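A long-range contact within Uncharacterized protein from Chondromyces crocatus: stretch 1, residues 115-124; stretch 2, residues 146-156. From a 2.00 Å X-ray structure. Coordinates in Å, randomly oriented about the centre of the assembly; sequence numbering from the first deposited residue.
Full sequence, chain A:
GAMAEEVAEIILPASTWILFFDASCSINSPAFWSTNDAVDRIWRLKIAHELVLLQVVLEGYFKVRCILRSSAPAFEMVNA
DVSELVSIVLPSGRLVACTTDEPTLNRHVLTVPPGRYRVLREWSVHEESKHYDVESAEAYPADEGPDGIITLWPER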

# COMPACT_ATOMS: atom_id res chain seq x y z
N GLY A 115 -11.97 11.29 2.79
CA GLY A 115 -13.18 10.50 2.75
C GLY A 115 -12.85 9.02 2.72
O GLY A 115 -11.75 8.60 3.03
N ARG A 116 -13.86 8.25 2.32
CA ARG A 116 -13.84 6.80 2.36
C ARG A 116 -13.75 6.24 0.95
O ARG A 116 -14.46 6.70 0.05
CB ARG A 116 -15.09 6.28 3.07
CG ARG A 116 -15.24 4.78 3.06
CD ARG A 116 -16.40 4.33 3.94
NE ARG A 116 -16.45 5.06 5.21
CZ ARG A 116 -16.29 4.49 6.40
NH1 ARG A 116 -16.35 5.23 7.50
NH2 ARG A 116 -16.06 3.19 6.49
N TYR A 117 -12.88 5.26 0.76
CA TYR A 117 -12.57 4.75 -0.57
C TYR A 117 -12.66 3.24 -0.60
O TYR A 117 -12.22 2.57 0.34
CB TYR A 117 -11.16 5.17 -1.01
CG TYR A 117 -11.02 6.64 -1.27
CD1 TYR A 117 -11.27 7.16 -2.53
CD2 TYR A 117 -10.65 7.51 -0.26
CE1 TYR A 117 -11.15 8.52 -2.77
CE2 TYR A 117 -10.53 8.87 -0.49
CZ TYR A 117 -10.78 9.36 -1.75
OH TYR A 117 -10.66 10.72 -1.99
N ARG A 118 -13.23 2.71 -1.67
CA ARG A 118 -13.00 1.31 -1.99
C ARG A 118 -11.57 1.13 -2.49
O ARG A 118 -11.01 2.02 -3.14
CB ARG A 118 -14.01 0.82 -3.04
CG ARG A 118 -14.76 -0.42 -2.61
CD ARG A 118 -15.93 -0.76 -3.53
NE ARG A 118 -17.07 0.13 -3.35
CZ ARG A 118 -17.95 0.03 -2.36
NH1 ARG A 118 -18.97 0.87 -2.28
NH2 ARG A 118 -17.80 -0.91 -1.43
N VAL A 119 -10.97 0.00 -2.14
CA VAL A 119 -9.56 -0.24 -2.41
C VAL A 119 -9.42 -1.60 -3.06
O VAL A 119 -9.89 -2.61 -2.50
CB VAL A 119 -8.71 -0.16 -1.13
CG1 VAL A 119 -7.27 -0.57 -1.43
CG2 VAL A 119 -8.75 1.24 -0.56
N LEU A 120 -8.78 -1.65 -4.22
CA LEU A 120 -8.44 -2.90 -4.86
C LEU A 120 -6.94 -3.14 -4.69
O LEU A 120 -6.12 -2.33 -5.14
CB LEU A 120 -8.80 -2.88 -6.35
CG LEU A 120 -8.54 -4.20 -7.09
CD1 LEU A 120 -9.50 -5.27 -6.58
CD2 LEU A 120 -8.70 -4.00 -8.59
N ARG A 121 -6.59 -4.23 -4.01
CA ARG A 121 -5.21 -4.68 -3.92
C ARG A 121 -4.99 -5.74 -4.98
O ARG A 121 -5.56 -6.84 -4.90
CB ARG A 121 -4.89 -5.24 -2.54
CG ARG A 121 -3.53 -5.95 -2.51
CD ARG A 121 -3.27 -6.62 -1.18
NE ARG A 121 -3.81 -7.98 -1.11
CZ ARG A 121 -3.09 -9.07 -1.36
NH1 ARG A 121 -1.81 -8.95 -1.70
NH2 ARG A 121 -3.65 -10.27 -1.27
N GLU A 122 -4.17 -5.42 -5.98
CA GLU A 122 -3.73 -6.38 -6.98
C GLU A 122 -2.25 -6.65 -6.76
O GLU A 122 -1.45 -5.71 -6.64
CB GLU A 122 -3.96 -5.85 -8.39
CG GLU A 122 -5.42 -5.63 -8.73
CD GLU A 122 -5.62 -5.04 -10.11
OE1 GLU A 122 -6.09 -5.78 -11.00
OE2 GLU A 122 -5.32 -3.84 -10.29
N TRP A 123 -1.88 -7.93 -6.70
CA TRP A 123 -0.50 -8.29 -6.42
C TRP A 123 -0.08 -9.45 -7.31
O TRP A 123 -0.86 -10.37 -7.57
CB TRP A 123 -0.31 -8.67 -4.95
CG TRP A 123 1.12 -8.67 -4.52
CD1 TRP A 123 1.96 -9.74 -4.50
CD2 TRP A 123 1.88 -7.55 -4.07
NE1 TRP A 123 3.20 -9.36 -4.05
CE2 TRP A 123 3.17 -8.01 -3.78
CE3 TRP A 123 1.58 -6.20 -3.88
CZ2 TRP A 123 4.18 -7.17 -3.31
CZ3 TRP A 123 2.58 -5.36 -3.41
CH2 TRP A 123 3.86 -5.85 -3.13
N SER A 124 1.17 -9.39 -7.78
CA SER A 124 1.77 -10.45 -8.58
C SER A 124 2.85 -11.11 -7.73
O SER A 124 3.92 -10.54 -7.52
CB SER A 124 2.35 -9.89 -9.88
OG SER A 124 3.03 -10.90 -10.60
N PRO A 146 5.30 -2.85 -11.76
CA PRO A 146 5.17 -2.92 -10.30
C PRO A 146 4.82 -4.31 -9.78
O PRO A 146 4.18 -5.10 -10.48
CB PRO A 146 4.02 -1.94 -10.01
CG PRO A 146 3.21 -1.94 -11.26
CD PRO A 146 4.18 -2.12 -12.39
N ASP A 147 5.27 -4.61 -8.56
CA ASP A 147 4.90 -5.87 -7.93
C ASP A 147 3.44 -5.89 -7.53
O ASP A 147 2.83 -6.96 -7.45
CB ASP A 147 5.80 -6.13 -6.72
CG ASP A 147 7.27 -6.13 -7.07
OD1 ASP A 147 7.77 -7.18 -7.54
OD2 ASP A 147 7.93 -5.09 -6.89
N GLY A 148 2.86 -4.72 -7.28
CA GLY A 148 1.44 -4.62 -6.96
C GLY A 148 0.90 -3.26 -7.34
O GLY A 148 1.65 -2.29 -7.51
N ILE A 149 -0.42 -3.20 -7.49
CA ILE A 149 -1.12 -1.96 -7.80
C ILE A 149 -2.27 -1.80 -6.82
O ILE A 149 -3.10 -2.70 -6.67
CB ILE A 149 -1.65 -1.94 -9.25
CG1 ILE A 149 -0.50 -2.15 -10.25
CG2 ILE A 149 -2.36 -0.63 -9.54
CD1 ILE A 149 -0.93 -2.12 -11.70
N ILE A 150 -2.30 -0.65 -6.14
CA ILE A 150 -3.36 -0.33 -5.18
C ILE A 150 -4.22 0.76 -5.80
O ILE A 150 -3.74 1.87 -6.06
CB ILE A 150 -2.78 0.13 -3.83
CG1 ILE A 150 -1.72 -0.86 -3.34
CG2 ILE A 150 -3.88 0.27 -2.80
CD1 ILE A 150 -2.24 -2.28 -3.27
N THR A 151 -5.49 0.45 -6.03
CA THR A 151 -6.40 1.38 -6.69
C THR A 151 -7.50 1.80 -5.72
O THR A 151 -8.15 0.95 -5.10
CB THR A 151 -7.02 0.77 -7.94
OG1 THR A 151 -5.98 0.31 -8.81
CG2 THR A 151 -7.85 1.80 -8.68
N LEU A 152 -7.70 3.10 -5.60
CA LEU A 152 -8.75 3.68 -4.77
C LEU A 152 -9.81 4.31 -5.65
O LEU A 152 -9.50 4.89 -6.69
CB LEU A 152 -8.18 4.74 -3.81
CG LEU A 152 -7.44 4.36 -2.53
CD1 LEU A 152 -6.18 3.54 -2.80
CD2 LEU A 152 -7.10 5.62 -1.74
N TRP A 153 -11.07 4.18 -5.24
CA TRP A 153 -12.14 4.95 -5.85
C TRP A 153 -13.22 5.17 -4.80
O TRP A 153 -13.34 4.37 -3.86
CB TRP A 153 -12.71 4.28 -7.12
CG TRP A 153 -13.38 2.95 -6.97
CD1 TRP A 153 -14.72 2.72 -6.83
CD2 TRP A 153 -12.75 1.66 -7.01
NE1 TRP A 153 -14.96 1.37 -6.76
CE2 TRP A 153 -13.77 0.70 -6.86
CE3 TRP A 153 -11.43 1.23 -7.14
CZ2 TRP A 153 -13.51 -0.67 -6.84
CZ3 TRP A 153 -11.17 -0.13 -7.12
CH2 TRP A 153 -12.20 -1.06 -6.97
N PRO A 154 -14.00 6.25 -4.91
CA PRO A 154 -14.88 6.65 -3.80
C PRO A 154 -15.86 5.56 -3.42
O PRO A 154 -16.49 4.93 -4.28
CB PRO A 154 -15.60 7.89 -4.34
CG PRO A 154 -14.70 8.41 -5.40
CD PRO A 154 -14.08 7.20 -6.03
N GLU A 155 -16.00 5.33 -2.11
CA GLU A 155 -16.99 4.40 -1.61
C GLU A 155 -18.36 5.07 -1.60
O GLU A 155 -18.56 6.08 -0.91
CB GLU A 155 -16.62 3.89 -0.22
CG GLU A 155 -17.44 2.68 0.20
CD GLU A 155 -16.73 1.78 1.20
OE1 GLU A 155 -15.62 2.13 1.64
OE2 GLU A 155 -17.29 0.72 1.53
N ARG A 156 -19.29 4.51 -2.36
CA ARG A 156 -20.56 5.15 -2.64
C ARG A 156 -21.73 4.33 -2.12
O ARG A 156 -21.75 3.94 -0.95
CB ARG A 156 -20.69 5.38 -4.15
CG ARG A 156 -19.64 6.33 -4.71
CD ARG A 156 -20.14 7.75 -4.60
NE ARG A 156 -19.10 8.78 -4.51
CZ ARG A 156 -18.74 9.57 -5.52
NH1 ARG A 156 -19.34 9.48 -6.70
NH2 ARG A 156 -17.79 10.48 -5.34
O HOH W 1 -15.41 0.93 4.37
O HOH W 2 -18.43 2.97 -4.59
O HOH W 3 -5.41 -2.12 -8.16

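The most unusual feature of this antiparallel pair is a glycine that makes room for an indole: at G148 an ideal CB would lie 2.1 Å from W123 CE3, a clash, so the bare backbone lets the ring lie close, with W123 CE3 3.5 Å from G148 CA and one ring face over G148 N and D147 O. The example illustrates how backbone register decides which side chains meet. Hydrogen bonds join alternate residues in reciprocal pairs: L120 N reaches T151 O at 2.8 Å and T151 N returns to L120 O at 3.0 Å, and R118 with W153 and E122 with I149 repeat the pattern. Single bonds extend the ladder beyond them, E155 N to R116 O and S124 N to D147 O, each 3.0 Å.

Between these rungs, V119 and L152 share the face that carries W123; V119 CG2 packs 3.9 Å from L152 CG, and V119 CG1 3.8 Å from I150 CG2. On the other face, W153 takes R118 CB over its five-membered ring in a CH-pi contact, while L120 CB meets the ring edge, 3.7 Å from W153 CZ3. Charge closes the outer end: R118 NH2 lies 3.4 Å from E155 OE2, a salt bridge without a directed N-H, since the oxygen sits well out of the guanidinium plane.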